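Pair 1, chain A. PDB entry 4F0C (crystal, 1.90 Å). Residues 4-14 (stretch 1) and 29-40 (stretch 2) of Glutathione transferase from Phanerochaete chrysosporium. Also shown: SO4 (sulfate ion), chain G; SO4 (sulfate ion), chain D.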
# COMPACT_ATOMS: atom_id res chain seq x y z
N GLY A 4 10.95 23.34 21.60
CA GLY A 4 10.47 22.07 21.08
C GLY A 4 10.10 22.17 19.61
O GLY A 4 9.38 23.08 19.18
N LYS A 5 10.60 21.21 18.84
CA LYS A 5 10.38 21.19 17.40
C LYS A 5 8.96 20.74 17.12
O LYS A 5 8.29 20.19 18.00
CB LYS A 5 11.39 20.26 16.75
CG LYS A 5 12.85 20.72 16.95
CD LYS A 5 13.83 19.87 16.09
CE LYS A 5 15.27 20.46 16.11
NZ LYS A 5 16.07 19.73 15.06
N GLN A 6 8.48 21.01 15.91
CA GLN A 6 7.10 20.70 15.62
C GLN A 6 6.78 19.22 15.65
O GLN A 6 5.76 18.83 16.20
CB GLN A 6 6.65 21.26 14.26
CG GLN A 6 5.17 20.88 13.96
CD GLN A 6 4.54 21.76 12.89
OE1 GLN A 6 5.24 22.54 12.23
NE2 GLN A 6 3.22 21.64 12.70
N PHE A 7 7.62 18.41 15.02
CA PHE A 7 7.33 16.99 14.82
C PHE A 7 8.35 16.12 15.52
O PHE A 7 9.53 16.49 15.61
CB PHE A 7 7.36 16.64 13.32
CG PHE A 7 6.35 17.42 12.50
CD1 PHE A 7 4.99 17.08 12.53
CD2 PHE A 7 6.77 18.50 11.72
CE1 PHE A 7 4.05 17.80 11.73
CE2 PHE A 7 5.87 19.22 10.95
CZ PHE A 7 4.49 18.88 10.96
N THR A 8 7.89 14.97 15.99
CA THR A 8 8.79 13.85 16.27
C THR A 8 8.58 12.84 15.16
O THR A 8 7.44 12.37 14.94
CB THR A 8 8.52 13.16 17.62
OG1 THR A 8 8.74 14.09 18.67
CG2 THR A 8 9.45 11.96 17.84
N LEU A 9 9.65 12.52 14.46
CA LEU A 9 9.62 11.46 13.46
C LEU A 9 10.30 10.22 14.03
O LEU A 9 11.50 10.25 14.32
CB LEU A 9 10.35 11.89 12.16
CG LEU A 9 10.51 10.80 11.08
CD1 LEU A 9 9.16 10.23 10.59
CD2 LEU A 9 11.34 11.34 9.86
N PHE A 10 9.56 9.14 14.19
CA PHE A 10 10.17 7.89 14.57
C PHE A 10 10.68 7.24 13.29
O PHE A 10 9.92 6.98 12.36
CB PHE A 10 9.17 6.98 15.30
CG PHE A 10 8.70 7.54 16.63
CD1 PHE A 10 9.49 7.40 17.77
CD2 PHE A 10 7.48 8.20 16.74
CE1 PHE A 10 9.08 7.89 18.99
CE2 PHE A 10 7.05 8.69 17.98
CZ PHE A 10 7.86 8.55 19.10
N ASN A 11 12.00 7.04 13.25
CA ASN A 11 12.67 6.62 12.05
C ASN A 11 13.57 5.41 12.36
O ASN A 11 13.61 4.92 13.50
CB ASN A 11 13.49 7.83 11.51
CG ASN A 11 13.77 7.75 10.00
OD1 ASN A 11 13.48 6.74 9.36
ND2 ASN A 11 14.33 8.81 9.44
N HIS A 12 14.27 4.93 11.35
CA HIS A 12 15.30 3.90 11.52
C HIS A 12 16.44 4.24 10.56
O HIS A 12 16.18 4.77 9.46
CB HIS A 12 14.76 2.49 11.20
CG HIS A 12 15.69 1.40 11.62
ND1 HIS A 12 16.43 0.66 10.72
CD2 HIS A 12 16.05 0.95 12.85
CE1 HIS A 12 17.18 -0.21 11.37
NE2 HIS A 12 16.97 -0.05 12.66
N GLN A 13 17.67 3.96 10.96
CA GLN A 13 18.84 4.32 10.17
C GLN A 13 18.92 3.51 8.88
O GLN A 13 19.24 4.05 7.82
CB GLN A 13 20.14 4.17 10.99
CG GLN A 13 20.20 5.03 12.27
CD GLN A 13 19.77 4.27 13.52
OE1 GLN A 13 18.90 3.40 13.47
NE2 GLN A 13 20.39 4.60 14.65
N VAL A 14 18.65 2.21 8.96
CA VAL A 14 18.83 1.33 7.80
C VAL A 14 17.55 1.21 6.96
O VAL A 14 17.61 1.29 5.73
CB VAL A 14 19.28 -0.08 8.21
CG1 VAL A 14 19.42 -0.97 6.97
CG2 VAL A 14 20.61 -0.01 8.98
N GLY A 29 10.92 22.67 4.87
CA GLY A 29 11.59 23.50 5.87
C GLY A 29 10.96 23.39 7.26
O GLY A 29 11.08 24.30 8.07
N LEU A 30 10.29 22.28 7.53
CA LEU A 30 9.58 22.07 8.80
C LEU A 30 10.52 21.56 9.89
O LEU A 30 11.48 20.85 9.61
CB LEU A 30 8.43 21.07 8.58
CG LEU A 30 7.28 21.61 7.70
CD1 LEU A 30 6.33 20.50 7.17
CD2 LEU A 30 6.50 22.67 8.49
N SER A 31 10.24 21.90 11.15
CA SER A 31 11.15 21.50 12.23
C SER A 31 10.79 20.13 12.81
O SER A 31 9.62 19.81 13.04
CB SER A 31 11.18 22.57 13.33
OG SER A 31 9.93 22.65 13.97
N PHE A 32 11.80 19.30 13.06
CA PHE A 32 11.51 17.95 13.55
C PHE A 32 12.68 17.34 14.28
O PHE A 32 13.84 17.56 13.91
CB PHE A 32 11.01 17.01 12.42
CG PHE A 32 12.06 16.68 11.34
CD1 PHE A 32 12.31 17.57 10.28
CD2 PHE A 32 12.72 15.45 11.35
CE1 PHE A 32 13.24 17.25 9.26
CE2 PHE A 32 13.64 15.12 10.35
CZ PHE A 32 13.90 16.02 9.29
N GLU A 33 12.39 16.58 15.33
CA GLU A 33 13.41 15.75 15.93
C GLU A 33 13.23 14.34 15.36
O GLU A 33 12.13 13.95 14.95
CB GLU A 33 13.30 15.72 17.45
CG GLU A 33 12.06 15.06 17.92
CD GLU A 33 12.12 14.63 19.39
OE1 GLU A 33 11.08 14.18 19.90
OE2 GLU A 33 13.18 14.72 20.04
N THR A 34 14.33 13.60 15.31
CA THR A 34 14.31 12.23 14.83
C THR A 34 14.65 11.31 15.97
O THR A 34 15.64 11.51 16.65
CB THR A 34 15.30 12.01 13.68
OG1 THR A 34 14.89 12.82 12.58
CG2 THR A 34 15.28 10.54 13.22
N VAL A 35 13.79 10.32 16.18
CA VAL A 35 14.04 9.29 17.18
C VAL A 35 14.20 7.96 16.45
O VAL A 35 13.26 7.48 15.79
CB VAL A 35 12.85 9.17 18.16
CG1 VAL A 35 13.10 8.01 19.12
CG2 VAL A 35 12.63 10.50 18.92
N TYR A 36 15.38 7.37 16.54
CA TYR A 36 15.61 6.06 15.96
C TYR A 36 15.15 4.97 16.92
O TYR A 36 15.67 4.82 18.03
CB TYR A 36 17.07 5.86 15.57
CG TYR A 36 17.55 6.81 14.51
CD1 TYR A 36 16.98 6.80 13.22
CD2 TYR A 36 18.57 7.74 14.77
CE1 TYR A 36 17.41 7.70 12.24
CE2 TYR A 36 19.00 8.62 13.80
CZ TYR A 36 18.43 8.60 12.54
OH TYR A 36 18.88 9.49 11.59
N VAL A 37 14.16 4.21 16.47
CA VAL A 37 13.58 3.13 17.24
C VAL A 37 14.47 1.93 17.00
O VAL A 37 14.81 1.62 15.85
CB VAL A 37 12.16 2.82 16.74
CG1 VAL A 37 11.54 1.70 17.55
CG2 VAL A 37 11.30 4.08 16.81
N ASN A 38 14.88 1.27 18.06
CA ASN A 38 15.80 0.17 17.84
C ASN A 38 15.11 -1.19 17.71
O ASN A 38 14.62 -1.77 18.68
CB ASN A 38 16.91 0.18 18.88
CG ASN A 38 17.30 -1.20 19.28
OD1 ASN A 38 16.93 -1.64 20.36
ND2 ASN A 38 17.98 -1.92 18.40
N LEU A 39 15.10 -1.68 16.48
CA LEU A 39 14.35 -2.88 16.11
C LEU A 39 14.96 -4.17 16.70
O LEU A 39 14.27 -5.18 16.85
CB LEU A 39 14.23 -2.95 14.58
CG LEU A 39 13.83 -1.63 13.89
CD1 LEU A 39 13.82 -1.76 12.36
CD2 LEU A 39 12.49 -1.07 14.39
N GLY A 40 16.25 -4.11 17.07
CA GLY A 40 16.96 -5.27 17.62
C GLY A 40 16.56 -5.68 19.03
O GLY A 40 16.62 -6.86 19.39
S SO4 G . 18.70 -2.38 14.38
O1 SO4 G . 17.65 -3.23 13.82
O2 SO4 G . 19.39 -3.11 15.44
O3 SO4 G . 19.65 -2.04 13.32
O4 SO4 G . 18.12 -1.16 14.93
S SO4 D . 17.27 16.14 16.39
O1 SO4 D . 16.72 14.99 15.67
O2 SO4 D . 17.78 15.64 17.66
O3 SO4 D . 18.35 16.73 15.61
O4 SO4 D . 16.28 17.19 16.65
O HOH W 1 14.51 20.45 12.47
O HOH W 2 7.93 23.39 11.90
O HOH W 3 15.08 11.54 10.14
O HOH W 4 17.83 2.17 15.79

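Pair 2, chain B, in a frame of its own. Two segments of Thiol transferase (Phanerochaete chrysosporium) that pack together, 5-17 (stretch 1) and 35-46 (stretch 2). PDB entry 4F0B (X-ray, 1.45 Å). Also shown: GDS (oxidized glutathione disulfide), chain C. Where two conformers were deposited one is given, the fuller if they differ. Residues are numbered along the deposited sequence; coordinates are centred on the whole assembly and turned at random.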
# COMPACT_ATOMS: atom_id res chain seq x y z
N THR B 5 20.53 1.37 28.68
CA THR B 5 19.59 2.33 28.10
C THR B 5 19.70 2.37 26.57
O THR B 5 19.22 3.30 25.91
CB THR B 5 19.82 3.74 28.69
OG1 THR B 5 21.15 4.16 28.36
CG2 THR B 5 19.67 3.73 30.20
N ASP B 6 20.36 1.36 25.98
CA ASP B 6 20.47 1.31 24.52
C ASP B 6 19.13 1.19 23.83
O ASP B 6 18.24 0.45 24.26
CB ASP B 6 21.34 0.15 24.05
CG ASP B 6 22.82 0.39 24.26
OD1 ASP B 6 23.24 1.51 24.65
OD2 ASP B 6 23.57 -0.56 24.00
N LYS B 7 19.02 1.93 22.74
CA LYS B 7 17.82 1.95 21.94
C LYS B 7 18.19 1.89 20.45
O LYS B 7 18.41 2.93 19.82
CB LYS B 7 17.04 3.23 22.25
CG LYS B 7 16.54 3.32 23.69
CD LYS B 7 15.71 4.58 23.89
CE LYS B 7 14.78 4.46 25.09
NZ LYS B 7 15.55 4.27 26.35
N PRO B 8 18.27 0.67 19.89
CA PRO B 8 18.69 0.48 18.50
C PRO B 8 17.65 0.87 17.48
O PRO B 8 18.02 1.01 16.31
CB PRO B 8 18.92 -1.02 18.39
CG PRO B 8 18.21 -1.63 19.54
CD PRO B 8 18.12 -0.61 20.61
N VAL B 9 16.39 0.99 17.88
CA VAL B 9 15.36 1.48 16.97
C VAL B 9 14.92 2.84 17.48
O VAL B 9 14.74 3.01 18.69
CB VAL B 9 14.16 0.50 16.91
CG1 VAL B 9 13.03 1.11 16.12
CG2 VAL B 9 14.59 -0.81 16.25
N VAL B 10 14.82 3.81 16.58
CA VAL B 10 14.18 5.09 16.90
C VAL B 10 12.88 5.17 16.10
O VAL B 10 12.89 4.93 14.89
CB VAL B 10 15.07 6.28 16.53
CG1 VAL B 10 14.40 7.60 16.94
CG2 VAL B 10 16.47 6.16 17.19
N HIS B 11 11.76 5.43 16.77
CA HIS B 11 10.45 5.50 16.13
C HIS B 11 9.97 6.94 16.10
O HIS B 11 9.72 7.51 17.18
CB HIS B 11 9.45 4.67 16.95
CG HIS B 11 8.10 4.55 16.30
ND1 HIS B 11 6.95 4.41 17.05
CD2 HIS B 11 7.69 4.55 15.00
CE1 HIS B 11 5.90 4.30 16.25
NE2 HIS B 11 6.32 4.40 15.00
N TYR B 12 9.84 7.50 14.89
CA TYR B 12 9.35 8.85 14.70
C TYR B 12 7.86 8.74 14.44
O TYR B 12 7.44 8.13 13.43
CB TYR B 12 10.05 9.50 13.50
CG TYR B 12 11.54 9.66 13.71
CD1 TYR B 12 12.06 10.82 14.29
CD2 TYR B 12 12.43 8.64 13.34
CE1 TYR B 12 13.43 10.97 14.50
CE2 TYR B 12 13.81 8.78 13.57
CZ TYR B 12 14.29 9.96 14.14
OH TYR B 12 15.62 10.15 14.38
N THR B 13 7.05 9.29 15.35
CA THR B 13 5.63 8.96 15.30
C THR B 13 4.75 10.06 15.87
O THR B 13 5.22 11.12 16.29
CB THR B 13 5.41 7.62 16.01
OG1 THR B 13 4.14 7.11 15.61
CG2 THR B 13 5.47 7.76 17.53
N ALA B 14 3.43 9.79 15.86
CA ALA B 14 2.41 10.65 16.46
C ALA B 14 1.24 9.75 16.78
O ALA B 14 1.13 8.66 16.21
CB ALA B 14 2.01 11.78 15.48
N PRO B 15 0.37 10.17 17.68
CA PRO B 15 -0.73 9.29 18.11
C PRO B 15 -1.87 9.30 17.11
O PRO B 15 -2.81 10.08 17.25
CB PRO B 15 -1.17 9.88 19.46
CG PRO B 15 -0.79 11.37 19.34
CD PRO B 15 0.51 11.37 18.53
N THR B 16 -1.76 8.41 16.14
CA THR B 16 -2.65 8.40 14.96
C THR B 16 -2.79 6.95 14.50
O THR B 16 -2.00 6.07 14.90
CB THR B 16 -2.03 9.17 13.76
OG1 THR B 16 -0.77 8.58 13.45
CG2 THR B 16 -1.74 10.63 14.08
N PRO B 17 -3.77 6.65 13.64
CA PRO B 17 -3.97 5.27 13.16
C PRO B 17 -2.77 4.66 12.46
O PRO B 17 -2.61 3.43 12.46
CB PRO B 17 -5.18 5.39 12.18
CG PRO B 17 -5.24 6.90 11.86
CD PRO B 17 -4.82 7.57 13.13
N GLY B 35 13.19 -7.67 23.49
CA GLY B 35 13.68 -6.52 22.75
C GLY B 35 13.07 -6.54 21.35
O GLY B 35 12.31 -7.46 21.03
N PRO B 36 13.37 -5.54 20.50
CA PRO B 36 14.31 -4.44 20.77
C PRO B 36 13.72 -3.30 21.59
O PRO B 36 12.54 -2.95 21.45
CB PRO B 36 14.66 -3.94 19.36
CG PRO B 36 13.37 -4.16 18.57
CD PRO B 36 12.76 -5.43 19.16
N ASP B 37 14.54 -2.68 22.43
CA ASP B 37 14.14 -1.41 23.01
C ASP B 37 14.23 -0.31 21.97
O ASP B 37 14.94 -0.43 20.97
CB ASP B 37 15.03 -1.07 24.21
CG ASP B 37 14.76 -1.97 25.40
OD1 ASP B 37 13.59 -2.03 25.84
OD2 ASP B 37 15.71 -2.64 25.89
N TYR B 38 13.50 0.77 22.20
CA TYR B 38 13.36 1.82 21.21
C TYR B 38 13.15 3.20 21.86
O TYR B 38 12.65 3.31 22.99
CB TYR B 38 12.22 1.49 20.19
CG TYR B 38 10.84 1.43 20.81
CD1 TYR B 38 10.40 0.26 21.44
CD2 TYR B 38 10.00 2.53 20.80
CE1 TYR B 38 9.16 0.19 22.05
CE2 TYR B 38 8.72 2.47 21.37
CZ TYR B 38 8.32 1.31 21.99
OH TYR B 38 7.11 1.27 22.62
N GLU B 39 13.59 4.23 21.15
CA GLU B 39 13.28 5.61 21.48
C GLU B 39 12.08 6.01 20.67
O GLU B 39 11.93 5.60 19.50
CB GLU B 39 14.45 6.55 21.08
CG GLU B 39 14.13 8.08 21.15
CD GLU B 39 15.29 9.01 20.73
OE1 GLU B 39 16.32 8.52 20.20
OE2 GLU B 39 15.18 10.26 20.94
N THR B 40 11.24 6.85 21.27
CA THR B 40 10.15 7.48 20.56
C THR B 40 10.39 8.97 20.41
O THR B 40 10.72 9.66 21.37
CB THR B 40 8.86 7.30 21.33
OG1 THR B 40 8.57 5.90 21.42
CG2 THR B 40 7.68 8.02 20.61
N VAL B 41 10.30 9.46 19.18
CA VAL B 41 10.38 10.90 18.87
C VAL B 41 9.00 11.28 18.41
O VAL B 41 8.56 10.87 17.33
CB VAL B 41 11.41 11.20 17.79
CG1 VAL B 41 11.40 12.70 17.45
CG2 VAL B 41 12.80 10.77 18.25
N LYS B 42 8.32 12.09 19.21
CA LYS B 42 6.98 12.55 18.88
C LYS B 42 7.05 13.76 17.91
O LYS B 42 7.63 14.79 18.21
CB LYS B 42 6.22 12.86 20.17
CG LYS B 42 4.74 13.07 19.94
CD LYS B 42 4.03 13.38 21.26
CE LYS B 42 2.53 13.47 21.06
NZ LYS B 42 1.88 14.02 22.29
N MET B 43 6.45 13.60 16.74
CA MET B 43 6.56 14.58 15.67
C MET B 43 5.25 15.32 15.50
O MET B 43 4.18 14.70 15.52
CB MET B 43 6.90 13.89 14.32
CG MET B 43 8.20 13.12 14.39
SD MET B 43 9.64 14.20 14.27
CE MET B 43 9.51 14.71 12.56
N SER B 44 5.33 16.63 15.31
CA SER B 44 4.16 17.37 14.87
C SER B 44 3.82 17.04 13.44
O SER B 44 4.69 17.03 12.56
CB SER B 44 4.41 18.87 14.98
OG SER B 44 3.40 19.53 14.22
N ILE B 45 2.54 16.74 13.22
CA ILE B 45 2.02 16.47 11.87
C ILE B 45 1.15 17.63 11.42
O ILE B 45 0.40 17.49 10.45
CB ILE B 45 1.19 15.16 11.81
CG1 ILE B 45 0.00 15.26 12.76
CG2 ILE B 45 2.10 13.99 12.16
CD1 ILE B 45 -1.04 14.15 12.56
N ARG B 46 1.24 18.77 12.10
CA ARG B 46 0.37 19.91 11.76
C ARG B 46 1.06 20.89 10.81
O ARG B 46 2.19 21.34 11.07
CB ARG B 46 0.01 20.69 13.03
CG ARG B 46 -0.53 19.83 14.14
CD ARG B 46 -1.20 20.67 15.17
NE ARG B 46 -0.39 21.80 15.58
CZ ARG B 46 -0.91 22.90 16.13
NH1 ARG B 46 -0.12 23.92 16.46
NH2 ARG B 46 -2.22 23.01 16.28
N1 GDS C . 1.14 5.67 3.64
CA1 GDS C . 1.75 6.28 4.86
C1 GDS C . 2.03 5.13 5.87
OE1 GDS C . 1.31 4.11 5.82
OE2 GDS C . 2.98 5.29 6.67
CB1 GDS C . 0.76 7.26 5.49
CG1 GDS C . 1.37 8.01 6.70
CD1 GDS C . 0.47 9.18 7.07
O1 GDS C . -0.60 9.45 6.53
N2 GDS C . 0.98 9.99 8.06
CA2 GDS C . 0.25 11.16 8.58
C2 GDS C . 1.17 12.36 8.55
O2 GDS C . 2.38 12.28 8.89
CB2 GDS C . -0.21 10.99 10.02
SG2 GDS C . -1.23 9.53 10.31
N3 GDS C . 0.58 13.50 8.14
CA3 GDS C . 1.36 14.74 8.11
C3 GDS C . 1.24 15.47 6.82
OE3 GDS C . 1.92 16.51 6.72
OE4 GDS C . 0.51 14.99 5.91
N4 GDS C . -3.36 8.88 5.91
CA4 GDS C . -3.79 8.12 4.75
C4 GDS C . -3.16 6.69 4.66
OE5 GDS C . -2.74 6.13 5.69
OE6 GDS C . -3.12 6.20 3.52
C5 GDS C . -4.20 9.75 6.48
O5 GDS C . -5.36 9.94 6.05
CA5 GDS C . -3.67 10.53 7.68
N5 GDS C . -4.18 11.92 7.63
CB5 GDS C . -4.15 9.77 8.93
SG5 GDS C . -3.39 10.43 10.41
CA6 GDS C . -2.84 15.17 5.29
C6 GDS C . -4.10 15.25 4.41
OE7 GDS C . -4.63 14.18 4.03
OE8 GDS C . -4.49 16.40 4.08
N6 GDS C . -1.91 16.19 4.82
CB6 GDS C . -3.20 15.41 6.79
CG6 GDS C . -4.07 14.32 7.48
CD6 GDS C . -3.34 13.01 7.55
O6 GDS C . -2.13 12.86 7.49
O HOH W 5 18.21 6.06 20.41
O HOH W 6 6.56 4.77 19.84

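Both pairs are built on two adjacent parallel strands in the same register, and 14 central residues superpose with an RMSD of 0.4 Å. In pair 1, strand 7-11 runs beside strand 32-36 at 28°; in pair 2, strand 9-13 runs beside strand 38-42 at 22°, and in each the axes approach to 4.6 Å. The bridges run from Phe7(A)–Phe32(A) to Asn11(A)–Tyr36(A), and from Val9(B)–Tyr38(B) to Thr13(B)–Lys42(B). Alternate residues of the first strand carry the ladder. Leu9(A) N donates to Glu33(A) O at 2.9 Å and Leu9(A) O accepts from Val35(A) N at 3.0 Å; His11(B) does the same, its N 2.7 Å from Glu39(B) O and its O 2.9 Å from Val41(B) N. These bonds use backbone atoms alone, and the register is the same in both pairs although many of the side chains differ.

The ladder begins differently. In pair 1, Phe7(A) N bonds to Ser31(A) O at 3.1 Å, and Gln6(A) N bonds to Ser31(A) OG at 2.9 Å. In pair 2, Gln6(A) is matched by Pro8(B), which has no amide hydrogen to give; its CD lies 3.2 Å from Asp37(B) O, an oxygen buried without a partner, and its CG meets Pro36(B) CB at 4.2 Å. Pair 2 goes without both bonds here: Val9(B) N is 3.7 Å from Asp37(B) O, and the proline pair adds an apolar contact.

On the face of Thr8(A) and Phe10(A), the Thr8(A)–Val10(B) match is the clearest exchange. Thr8(A) OG1 donates to Glu33(A) OE1 at 2.6 Å, the glutamate taking chi1 p. Glu39(B) occupies the matching position with chi1 t, and the valine offers it no hydroxyl. Both positions nevertheless reach the next valine by a methyl: Thr8(A) CG2 is 3.7 Å from Val35(A) CG2, and Val10(B) CG1 is 3.8 Å from Val41(B) CG2. The aromatic two residues on plays the same part in both, with chi1 m. Phe10(A) CD1 touches Val35(A) CB at 3.8 Å and Val37(A) CG2 at 3.9 Å, while Tyr12(B) CD1 touches Val41(B) CB at 3.6 Å and Met43(B) SD, at the ring edge, at 4.2 Å.

On the other face, Phe32(A) and Tyr38(B) share chi1 p and nearly coincide. Farther along, water joins the strands in both pairs: water 3 bonds Asn11(A) ND2 and Thr34(A) OG1, and water 6 bonds His11(B) ND1 and Thr40(B) OG1. Thr34(A) and Thr40(B) match, but the waters' other partners come from different positions.

At the ends of the strands and just past them, pair 1 packs against rings. Leu39(A) CD1 sits 3.5 Å from the centroid of the His12(A) ring, over its face, and Gln13(A) CG lies 3.7 Å from the centroid of the Tyr36(A) ring. In pair 2 the position of His12(A) holds Ala14(B), whose CB meets Ile45(B) CG2 at 4.0 Å, and Tyr36(A) gives way to Lys42(B), whose CE lies 3.9 Å from Pro15(B) CD. The rule is a constant central ladder, from the carbonyl of Phe7(A) or Val9(B) onward, with both ends open to different solutions.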